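Local atomic coordinates of tail spike protein (Acinetobacter phage vB_AbaP_AS12, PDB entry 6EU4), a protein that probably recognises and degrades the capsular polysaccharide of Acinetobacter baumannii as a trimeric phage tailspike during attachment to the host cell. Residues N99-I109 with G123-V131; Q110-L121 with V131-T142. All blocks are in the same frame, centred on the assembly; numbering follows the deposited sequence.

Contact 1: residues N99-I109 with G123-V131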
loop_
_atom_site.group_PDB
_atom_site.type_symbol
_atom_site.label_atom_id
_atom_site.label_comp_id
_atom_site.label_asym_id
_atom_site.label_seq_id
_atom_site.Cartn_x
_atom_site.Cartn_y
_atom_site.Cartn_z
ATOM N N ASN A 99 -9.581 -28.928 -29.678
ATOM C CA ASN A 99 -10.437 -29.781 -28.845
ATOM C C ASN A 99 -10.467 -31.219 -29.373
ATOM O O ASN A 99 -11.522 -31.847 -29.504
ATOM C CB ASN A 99 -11.848 -29.192 -28.760
ATOM C CG ASN A 99 -11.834 -27.696 -28.438
ATOM O OD1 ASN A 99 -11.164 -27.261 -27.510
ATOM N ND2 ASN A 99 -12.564 -26.908 -29.226
ATOM N N THR A 100 -9.277 -31.746 -29.670
ATOM C CA THR A 100 -9.110 -33.062 -30.298
ATOM C C THR A 100 -8.023 -33.776 -29.509
ATOM O O THR A 100 -6.833 -33.705 -29.857
ATOM C CB THR A 100 -8.759 -32.935 -31.777
ATOM O OG1 THR A 100 -9.766 -32.167 -32.446
ATOM C CG2 THR A 100 -8.650 -34.327 -32.451
ATOM N N PRO A 101 -8.388 -34.448 -28.416
ATOM C CA PRO A 101 -7.367 -34.975 -27.495
ATOM C C PRO A 101 -6.439 -36.000 -28.108
ATOM O O PRO A 101 -5.340 -36.199 -27.583
ATOM C CB PRO A 101 -8.206 -35.592 -26.366
ATOM C CG PRO A 101 -9.465 -34.774 -26.373
ATOM C CD PRO A 101 -9.735 -34.489 -27.819
ATOM N N SER A 102 -6.840 -36.667 -29.180
ATOM C CA SER A 102 -5.987 -37.678 -29.790
ATOM C C SER A 102 -4.958 -37.083 -30.734
ATOM O O SER A 102 -4.122 -37.822 -31.264
ATOM C CB SER A 102 -6.837 -38.698 -30.542
ATOM O OG SER A 102 -7.559 -38.064 -31.590
ATOM N N PHE A 103 -4.993 -35.775 -30.972
ATOM C CA PHE A 103 -4.110 -35.147 -31.943
ATOM C C PHE A 103 -3.051 -34.322 -31.229
ATOM O O PHE A 103 -3.378 -33.488 -30.377
ATOM C CB PHE A 103 -4.890 -34.255 -32.910
ATOM C CG PHE A 103 -4.031 -33.671 -33.980
ATOM C CD1 PHE A 103 -3.744 -34.400 -35.127
ATOM C CD2 PHE A 103 -3.466 -32.416 -33.825
ATOM C CE1 PHE A 103 -2.932 -33.873 -36.109
ATOM C CE2 PHE A 103 -2.651 -31.890 -34.797
ATOM C CZ PHE A 103 -2.381 -32.617 -35.940
ATOM N N ASP A 104 -1.789 -34.545 -31.593
ATOM C CA ASP A 104 -0.659 -33.840 -30.987
ATOM C C ASP A 104 -0.397 -32.561 -31.776
ATOM O O ASP A 104 0.113 -32.618 -32.901
ATOM C CB ASP A 104 0.575 -34.743 -30.985
ATOM C CG ASP A 104 1.751 -34.154 -30.232
ATOM O OD1 ASP A 104 1.642 -33.044 -29.655
ATOM O OD2 ASP A 104 2.812 -34.827 -30.230
ATOM N N SER A 105 -0.740 -31.417 -31.184
ATOM C CA SER A 105 -0.572 -30.109 -31.798
ATOM C C SER A 105 0.770 -29.448 -31.454
ATOM O O SER A 105 0.968 -28.272 -31.786
ATOM C CB SER A 105 -1.714 -29.177 -31.370
ATOM O OG SER A 105 -2.921 -29.524 -32.028
ATOM N N ALA A 106 1.697 -30.183 -30.834
ATOM C CA ALA A 106 2.962 -29.604 -30.362
ATOM C C ALA A 106 3.728 -28.872 -31.462
ATOM O O ALA A 106 4.223 -27.761 -31.255
ATOM C CB ALA A 106 3.847 -30.715 -29.795
ATOM N N ILE A 107 3.873 -29.495 -32.620
ATOM C CA ILE A 107 4.721 -28.936 -33.671
ATOM C C ILE A 107 4.051 -27.684 -34.232
ATOM O O ILE A 107 4.712 -26.641 -34.327
ATOM C CB ILE A 107 5.028 -29.995 -34.740
ATOM C CG1 ILE A 107 5.990 -31.032 -34.135
ATOM C CG2 ILE A 107 5.628 -29.363 -36.000
ATOM C CD1 ILE A 107 6.181 -32.302 -34.983
ATOM N N PRO A 108 2.763 -27.722 -34.602
ATOM C CA PRO A 108 2.109 -26.480 -35.054
ATOM C C PRO A 108 2.159 -25.363 -34.032
ATOM O O PRO A 108 2.375 -24.202 -34.411
ATOM C CB PRO A 108 0.659 -26.913 -35.319
ATOM C CG PRO A 108 0.697 -28.345 -35.491
ATOM C CD PRO A 108 1.887 -28.894 -34.776
ATOM N N ILE A 109 1.914 -25.666 -32.751
ATOM C CA ILE A 109 1.976 -24.621 -31.725
ATOM C C ILE A 109 3.355 -23.995 -31.729
ATOM O O ILE A 109 3.510 -22.768 -31.703
ATOM C CB ILE A 109 1.647 -25.190 -30.334
ATOM C CG1 ILE A 109 0.163 -25.555 -30.201
ATOM C CG2 ILE A 109 2.031 -24.186 -29.210
ATOM C CD1 ILE A 109 -0.081 -26.531 -29.087
ATOM N N GLY A 123 -9.101 -22.528 -28.437
ATOM C CA GLY A 123 -9.655 -23.722 -27.838
ATOM C C GLY A 123 -8.531 -24.425 -27.115
ATOM O O GLY A 123 -7.505 -23.812 -26.825
ATOM N N LEU A 124 -8.729 -25.708 -26.832
ATOM C CA LEU A 124 -7.715 -26.506 -26.158
ATOM C C LEU A 124 -6.888 -27.255 -27.191
ATOM O O LEU A 124 -7.431 -27.904 -28.101
ATOM C CB LEU A 124 -8.335 -27.492 -25.184
ATOM C CG LEU A 124 -9.126 -26.830 -24.060
ATOM C CD1 LEU A 124 -9.910 -27.896 -23.281
ATOM C CD2 LEU A 124 -8.207 -25.995 -23.161
ATOM N N TYR A 125 -5.582 -27.157 -27.043
ATOM C CA TYR A 125 -4.636 -27.862 -27.891
ATOM C C TYR A 125 -3.866 -28.838 -27.015
ATOM O O TYR A 125 -3.433 -28.477 -25.918
ATOM C CB TYR A 125 -3.676 -26.893 -28.551
ATOM C CG TYR A 125 -4.329 -25.731 -29.251
ATOM C CD1 TYR A 125 -4.723 -25.817 -30.581
ATOM C CD2 TYR A 125 -4.553 -24.542 -28.578
ATOM C CE1 TYR A 125 -5.315 -24.730 -31.229
ATOM C CE2 TYR A 125 -5.135 -23.449 -29.211
ATOM C CZ TYR A 125 -5.511 -23.542 -30.519
ATOM O OH TYR A 125 -6.098 -22.452 -31.119
ATOM N N HIS A 126 -3.702 -30.072 -27.492
ATOM C CA HIS A 126 -2.994 -31.106 -26.743
ATOM C C HIS A 126 -1.568 -31.247 -27.258
ATOM O O HIS A 126 -1.319 -31.154 -28.459
ATOM C CB HIS A 126 -3.734 -32.442 -26.839
ATOM C CG HIS A 126 -5.030 -32.428 -26.105
ATOM N ND1 HIS A 126 -6.128 -31.724 -26.558
ATOM C CD2 HIS A 126 -5.395 -32.989 -24.929
ATOM C CE1 HIS A 126 -7.118 -31.869 -25.694
ATOM N NE2 HIS A 126 -6.699 -32.634 -24.699
ATOM N N THR A 127 -0.629 -31.441 -26.334
ATOM C CA THR A 127 0.789 -31.444 -26.663
ATOM C C THR A 127 1.487 -32.606 -25.980
ATOM O O THR A 127 1.193 -32.928 -24.828
ATOM C CB THR A 127 1.453 -30.153 -26.216
ATOM O OG1 THR A 127 1.210 -29.976 -24.809
ATOM C CG2 THR A 127 0.903 -28.983 -27.008
ATOM N N SER A 128 2.435 -33.221 -26.685
ATOM C CA SER A 128 3.219 -34.312 -26.117
ATOM C C SER A 128 4.591 -33.865 -25.625
ATOM O O SER A 128 5.293 -34.659 -24.983
ATOM C CB SER A 128 3.406 -35.422 -27.140
ATOM O OG SER A 128 4.342 -35.015 -28.125
ATOM N N VAL A 129 4.990 -32.633 -25.930
ATOM C CA VAL A 129 6.242 -32.061 -25.445
ATOM C C VAL A 129 5.951 -30.647 -24.961
ATOM O O VAL A 129 4.885 -30.080 -25.255
ATOM C CB VAL A 129 7.332 -32.065 -26.545
ATOM C CG1 VAL A 129 7.746 -33.506 -26.890
ATOM C CG2 VAL A 129 6.856 -31.343 -27.787
ATOM N N PRO A 130 6.866 -30.049 -24.205
ATOM C CA PRO A 130 6.703 -28.631 -23.873
ATOM C C PRO A 130 6.773 -27.790 -25.139
ATOM O O PRO A 130 7.376 -28.186 -26.143
ATOM C CB PRO A 130 7.893 -28.335 -22.942
ATOM C CG PRO A 130 8.443 -29.697 -22.557
ATOM C CD PRO A 130 8.158 -30.568 -23.722
ATOM N N VAL A 131 6.181 -26.597 -25.072
ATOM C CA VAL A 131 6.327 -25.591 -26.119
ATOM C C VAL A 131 6.991 -24.381 -25.493
ATOM O O VAL A 131 6.754 -24.077 -24.318
ATOM C CB VAL A 131 4.984 -25.223 -26.778
ATOM C CG1 VAL A 131 4.409 -26.470 -27.489
ATOM C CG2 VAL A 131 3.970 -24.671 -25.766
HETATM O O HOH W 1 -6.821 -30.482 -29.002
HETATM O O HOH W 2 -4.406 -30.957 -30.292
#
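Asp104 reaches from the loop before helix 106-113 to the turn that follows strand 124-127. Its CB points along the interface, and CG lies anti to the backbone N (chi1 -173°), which carries the carboxylate to Ser128. Asp104 CG sits 3.4 Å from Ser128 OG. OD1 accepts two backbone N-H groups from opposite faces of the carboxylate plane. Ser128 N donates to Asp104 OD1 at 3.1 Å. The other donor is Ala106 N, which closes an Asx turn just ahead of the helix. Ser128 OG donates to Asp104 OD2 at 2.6 Å, from the syn side but tilted out of the carboxylate plane. Three bonds thus fix the rotation of the carboxylate.

Beside it, Ser105 N donates to His126 O at 2.8 Å, almost straight down the carbonyl. At the far end Asn99 and Leu124 are joined by two hydrogen bonds. Asn99 N donates to Leu124 O, and Leu124 N donates to Asn99 OD1 (3.0 Å, 170° at the hydrogen). Pro101 CA lies over the face of the His126 imidazole, 3.5 Å from the ring centroid and only 5° off the normal, a CH-pi contact. Water 1 meets His126 ND1 at the ring edge and also bridges Thr100 N to Leu124 O.

At the apolar end, Ile109 CD1 packs against Tyr125 CB and, in the conformer given, near Thr127 CG2. Ile109 CG2 rests on Val131 CG1, while Ala106 CB meets Val129 CG2.

The loop 99-105 and the start of helix 106-113 therefore lie along one side of strand 124-127. Strand 124-127 pairs in parallel with strand 148-151, whose Phe149 also packs on Ile109 and Tyr125. The Tyr125 hydroxyl bonds to Glu92.

Contact 2: residues Q110-L121 with V131-T142; sequences QKVLISGCKVRL and VYYNSNTTIEGT
Gln110 sets its CG anti to the backbone N (chi1 -168°) and bends at chi2 (58°), which folds the amide back over the ring of Tyr132, whose CG lies between its backbone N and carbonyl carbon (chi1 69°). The planes are nearly parallel, and Gln110 NE2 sits above the ring centre. The amide also grips the Tyr132 backbone twice: Tyr132 N donates to a lone pair of Gln110 OE1 at 2.9 Å, and Gln110 NE2 donates to Tyr132 O. This joins helix 106-113 to the first turns of a right-handed parallel beta-helix, the fold common among phage tailspikes.

Leu113 CD2, from the helix, packs on Ile139 CD1 at 3.5 Å, and Leu121 CD1 on Ile139 CG2. Strands 118-121 and 138-141 run parallel, with Val119 N bonded to Thr138 O and Val119 O to Glu140 N.

Lys118 is fully extended and its NZ forms a salt bridge with Glu140 OE1. The same NZ reaches Glu140 of the second subunit, and Glu140 OE2 takes Lys118 of the third, so the pairs link all three chains. Arg120 NH1 and Leu121 N approach Glu140 O from opposite faces of its carbonyl plane, NH1 at 3.0 Å with the oxygen in the guanidinium plane.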
loop_
_atom_site.group_PDB
_atom_site.type_symbol
_atom_site.label_atom_id
_atom_site.label_comp_id
_atom_site.label_asym_id
_atom_site.label_seq_id
_atom_site.Cartn_x
_atom_site.Cartn_y
_atom_site.Cartn_z
ATOM N N GLN A 110 4.382 -24.839 -31.743
ATOM C CA GLN A 110 5.736 -24.318 -31.657
ATOM C C GLN A 110 6.042 -23.398 -32.830
ATOM O O GLN A 110 6.658 -22.338 -32.652
ATOM C CB GLN A 110 6.735 -25.476 -31.591
ATOM C CG GLN A 110 8.132 -25.031 -31.223
ATOM C CD GLN A 110 8.154 -24.321 -29.884
ATOM O OE1 GLN A 110 8.000 -24.950 -28.830
ATOM N NE2 GLN A 110 8.277 -22.998 -29.920
ATOM N N LYS A 111 5.600 -23.777 -34.035
ATOM C CA LYS A 111 5.836 -22.938 -35.208
ATOM C C LYS A 111 5.227 -21.551 -35.045
ATOM O O LYS A 111 5.860 -20.551 -35.407
ATOM C CB LYS A 111 5.279 -23.615 -36.458
ATOM C CG LYS A 111 6.124 -24.788 -36.938
ATOM C CD LYS A 111 5.469 -25.503 -38.077
ATOM C CE LYS A 111 6.331 -26.671 -38.528
ATOM N NZ LYS A 111 5.681 -27.454 -39.600
ATOM N N VAL A 112 4.003 -21.456 -34.517
ATOM C CA VAL A 112 3.406 -20.121 -34.454
ATOM C C VAL A 112 4.019 -19.318 -33.309
ATOM O O VAL A 112 4.133 -18.094 -33.410
ATOM C CB VAL A 112 1.866 -20.151 -34.352
ATOM C CG1 VAL A 112 1.255 -20.856 -35.567
ATOM C CG2 VAL A 112 1.388 -20.767 -33.065
ATOM N N LEU A 113 4.462 -19.977 -32.235
ATOM C CA LEU A 113 5.051 -19.240 -31.118
ATOM C C LEU A 113 6.353 -18.540 -31.490
ATOM O O LEU A 113 6.712 -17.545 -30.848
ATOM C CB LEU A 113 5.300 -20.171 -29.930
ATOM C CG LEU A 113 4.042 -20.699 -29.252
ATOM C CD1 LEU A 113 4.405 -21.528 -28.036
ATOM C CD2 LEU A 113 3.092 -19.571 -28.862
ATOM N N ILE A 114 7.069 -19.024 -32.494
ATOM C CA ILE A 114 8.320 -18.384 -32.901
ATOM C C ILE A 114 8.194 -17.702 -34.261
ATOM O O ILE A 114 9.202 -17.371 -34.876
ATOM C CB ILE A 114 9.492 -19.377 -32.882
ATOM C CG1 ILE A 114 9.256 -20.522 -33.875
ATOM C CG2 ILE A 114 9.680 -19.881 -31.479
ATOM C CD1 ILE A 114 10.477 -21.427 -34.067
ATOM N N SER A 115 6.969 -17.465 -34.729
ATOM C CA SER A 115 6.731 -16.884 -36.050
ATOM C C SER A 115 6.887 -15.366 -36.076
ATOM O O SER A 115 6.985 -14.780 -37.160
ATOM C CB SER A 115 5.313 -17.203 -36.515
ATOM O OG SER A 115 4.384 -16.542 -35.669
ATOM N N GLY A 116 6.852 -14.717 -34.923
ATOM C CA GLY A 116 6.777 -13.273 -34.884
ATOM C C GLY A 116 5.377 -12.711 -34.994
ATOM O O GLY A 116 5.205 -11.486 -34.880
ATOM N N CYS A 117 4.367 -13.554 -35.218
ATOM C CA CYS A 117 2.983 -13.098 -35.216
ATOM C C CYS A 117 2.446 -13.032 -33.791
ATOM O O CYS A 117 2.911 -13.733 -32.891
ATOM C CB CYS A 117 2.095 -14.038 -36.032
ATOM S SG CYS A 117 2.701 -14.372 -37.703
ATOM N N LYS A 118 1.432 -12.186 -33.601
ATOM C CA LYS A 118 0.537 -12.357 -32.467
ATOM C C LYS A 118 -0.156 -13.705 -32.611
ATOM O O LYS A 118 -0.591 -14.076 -33.703
ATOM C CB LYS A 118 -0.495 -11.225 -32.423
ATOM C CG LYS A 118 -1.498 -11.360 -31.287
ATOM C CD LYS A 118 -2.472 -10.179 -31.220
ATOM C CE LYS A 118 -3.426 -10.351 -30.050
ATOM N NZ LYS A 118 -4.357 -9.189 -29.949
ATOM N N VAL A 119 -0.237 -14.449 -31.518
ATOM C CA VAL A 119 -0.802 -15.798 -31.518
ATOM C C VAL A 119 -2.119 -15.765 -30.764
ATOM O O VAL A 119 -2.146 -15.413 -29.579
ATOM C CB VAL A 119 0.146 -16.811 -30.873
ATOM C CG1 VAL A 119 -0.522 -18.176 -30.806
ATOM C CG2 VAL A 119 1.424 -16.911 -31.670
ATOM N N ARG A 120 -3.192 -16.173 -31.438
ATOM C CA ARG A 120 -4.500 -16.325 -30.823
ATOM C C ARG A 120 -4.777 -17.794 -30.521
ATOM O O ARG A 120 -4.609 -18.662 -31.388
ATOM C CB ARG A 120 -5.587 -15.762 -31.735
ATOM C CG ARG A 120 -5.595 -14.231 -31.778
ATOM C CD ARG A 120 -6.308 -13.614 -30.557
ATOM N NE ARG A 120 -7.754 -13.750 -30.732
ATOM C CZ ARG A 120 -8.526 -14.619 -30.088
ATOM N NH1 ARG A 120 -8.023 -15.433 -29.151
ATOM N NH2 ARG A 120 -9.824 -14.672 -30.383
ATOM N N LEU A 121 -5.208 -18.067 -29.298
ATOM C CA LEU A 121 -5.602 -19.408 -28.880
ATOM C C LEU A 121 -7.123 -19.492 -28.846
ATOM O O LEU A 121 -7.780 -18.690 -28.179
ATOM C CB LEU A 121 -5.010 -19.734 -27.509
ATOM C CG LEU A 121 -3.480 -19.623 -27.425
ATOM C CD1 LEU A 121 -2.973 -19.994 -26.024
ATOM C CD2 LEU A 121 -2.767 -20.457 -28.494
ATOM N N VAL A 131 6.181 -26.597 -25.072
ATOM C CA VAL A 131 6.327 -25.591 -26.119
ATOM C C VAL A 131 6.991 -24.381 -25.493
ATOM O O VAL A 131 6.754 -24.077 -24.318
ATOM C CB VAL A 131 4.984 -25.223 -26.778
ATOM C CG1 VAL A 131 4.409 -26.470 -27.489
ATOM C CG2 VAL A 131 3.970 -24.671 -25.766
ATOM N N TYR A 132 7.861 -23.732 -26.253
ATOM C CA TYR A 132 8.631 -22.624 -25.724
ATOM C C TYR A 132 8.328 -21.336 -26.478
ATOM O O TYR A 132 7.858 -21.336 -27.620
ATOM C CB TYR A 132 10.138 -22.938 -25.767
ATOM C CG TYR A 132 10.736 -23.001 -27.157
ATOM C CD1 TYR A 132 11.158 -21.847 -27.813
ATOM C CD2 TYR A 132 10.869 -24.215 -27.816
ATOM C CE1 TYR A 132 11.700 -21.913 -29.094
ATOM C CE2 TYR A 132 11.409 -24.282 -29.089
ATOM C CZ TYR A 132 11.824 -23.127 -29.709
ATOM O OH TYR A 132 12.346 -23.181 -30.971
ATOM N N TYR A 133 8.589 -20.228 -25.799
ATOM C CA TYR A 133 8.545 -18.921 -26.416
ATOM C C TYR A 133 9.820 -18.181 -26.044
ATOM O O TYR A 133 10.464 -18.499 -25.042
ATOM C CB TYR A 133 7.295 -18.149 -25.974
ATOM C CG TYR A 133 7.183 -17.895 -24.472
ATOM C CD1 TYR A 133 6.725 -18.880 -23.603
ATOM C CD2 TYR A 133 7.503 -16.650 -23.929
ATOM C CE1 TYR A 133 6.617 -18.640 -22.242
ATOM C CE2 TYR A 133 7.394 -16.411 -22.557
ATOM C CZ TYR A 133 6.956 -17.407 -21.723
ATOM O OH TYR A 133 6.841 -17.174 -20.366
ATOM N N ASN A 134 10.181 -17.183 -26.867
ATOM C CA ASN A 134 11.408 -16.433 -26.661
ATOM C C ASN A 134 11.059 -15.041 -26.198
ATOM O O ASN A 134 10.779 -14.838 -25.001
ATOM C CB ASN A 134 12.265 -16.430 -27.941
ATOM C CG ASN A 134 12.618 -17.825 -28.431
ATOM O OD1 ASN A 134 12.417 -18.141 -29.607
ATOM N ND2 ASN A 134 13.169 -18.657 -27.548
ATOM N N SER A 135 11.089 -14.031 -27.063
ATOM C CA SER A 135 10.886 -12.647 -26.667
ATOM C C SER A 135 9.943 -11.970 -27.648
ATOM O O SER A 135 9.725 -12.445 -28.764
ATOM C CB SER A 135 12.232 -11.912 -26.597
ATOM O OG SER A 135 12.976 -12.426 -25.503
ATOM N N ASN A 136 9.389 -10.834 -27.221
ATOM C CA ASN A 136 8.475 -10.060 -28.058
ATOM C C ASN A 136 7.325 -10.921 -28.560
ATOM O O ASN A 136 6.922 -10.841 -29.721
ATOM C CB ASN A 136 9.219 -9.420 -29.226
ATOM C CG ASN A 136 8.671 -8.051 -29.590
ATOM O OD1 ASN A 136 9.237 -7.017 -29.226
ATOM N ND2 ASN A 136 7.569 -8.043 -30.323
ATOM N N THR A 137 6.795 -11.759 -27.676
ATOM C CA THR A 137 5.742 -12.697 -28.021
ATOM C C THR A 137 4.460 -12.288 -27.320
ATOM O O THR A 137 4.434 -12.170 -26.090
ATOM C CB THR A 137 6.127 -14.116 -27.603
ATOM O OG1 THR A 137 7.433 -14.390 -28.085
ATOM C CG2 THR A 137 5.171 -15.120 -28.193
ATOM N N THR A 138 3.397 -12.094 -28.095
ATOM C CA THR A 138 2.063 -11.849 -27.558
ATOM C C THR A 138 1.208 -13.065 -27.889
ATOM O O THR A 138 1.113 -13.463 -29.059
ATOM C CB THR A 138 1.460 -10.556 -28.118
ATOM O OG1 THR A 138 2.217 -9.436 -27.632
ATOM C CG2 THR A 138 0.007 -10.382 -27.669
ATOM N N ILE A 139 0.607 -13.656 -26.849
ATOM C CA ILE A 139 -0.259 -14.827 -26.954
ATOM C C ILE A 139 -1.547 -14.482 -26.222
ATOM O O ILE A 139 -1.503 -14.095 -25.050
ATOM C CB ILE A 139 0.380 -16.080 -26.328
ATOM C CG1 ILE A 139 1.783 -16.328 -26.878
ATOM C CG2 ILE A 139 -0.528 -17.287 -26.540
ATOM C CD1 ILE A 139 2.549 -17.402 -26.126
ATOM N N GLU A 140 -2.686 -14.595 -26.908
ATOM C CA GLU A 140 -3.969 -14.159 -26.366
ATOM C C GLU A 140 -5.024 -15.235 -26.603
ATOM O O GLU A 140 -5.333 -15.559 -27.756
ATOM C CB GLU A 140 -4.413 -12.834 -27.007
ATOM C CG GLU A 140 -5.785 -12.320 -26.523
ATOM C CD GLU A 140 -6.280 -11.104 -27.306
ATOM O OE1 GLU A 140 -5.458 -10.435 -27.961
ATOM O OE2 GLU A 140 -7.495 -10.811 -27.251
ATOM N N GLY A 141 -5.581 -15.780 -25.518
ATOM C CA GLY A 141 -6.805 -16.543 -25.579
ATOM C C GLY A 141 -7.978 -15.685 -25.115
ATOM O O GLY A 141 -7.818 -14.528 -24.736
ATOM N N THR A 142 -9.183 -16.271 -25.145
ATOM C CA THR A 142 -10.360 -15.543 -24.664
ATOM C C THR A 142 -10.743 -15.889 -23.234
ATOM O O THR A 142 -11.700 -15.305 -22.701
ATOM C CB THR A 142 -11.571 -15.783 -25.572
ATOM O OG1 THR A 142 -11.874 -17.183 -25.624
ATOM C CG2 THR A 142 -11.338 -15.228 -26.967
HETATM O O HOH W 3 8.605 -16.491 -29.118
HETATM O O HOH W 4 5.854 -10.453 -32.412
HETATM O O HOH W 5 3.929 -12.135 -30.931
#

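Both contacts use helix 106-113 and meet at Val131, and their centres lie 14 Å apart. Contact 2 is the more buried: most of its touching residues are enclosed, and its charged face reaches the two other subunits. Contact 1 is only partly buried and touches no other chain. The chemistry follows this division. In contact 1 a loop is held to strand 124-127 and the turn after it by a carboxylate, backbone bonds and waters, with an apolar patch beside the helix. Contact 2 combines strand pairing and an apolar core with salt bridges at the trimer interface. The start of the helix packs on strand 124-127, the turn after it and Val131; its later residues pack on strands 131-133 and 138-141.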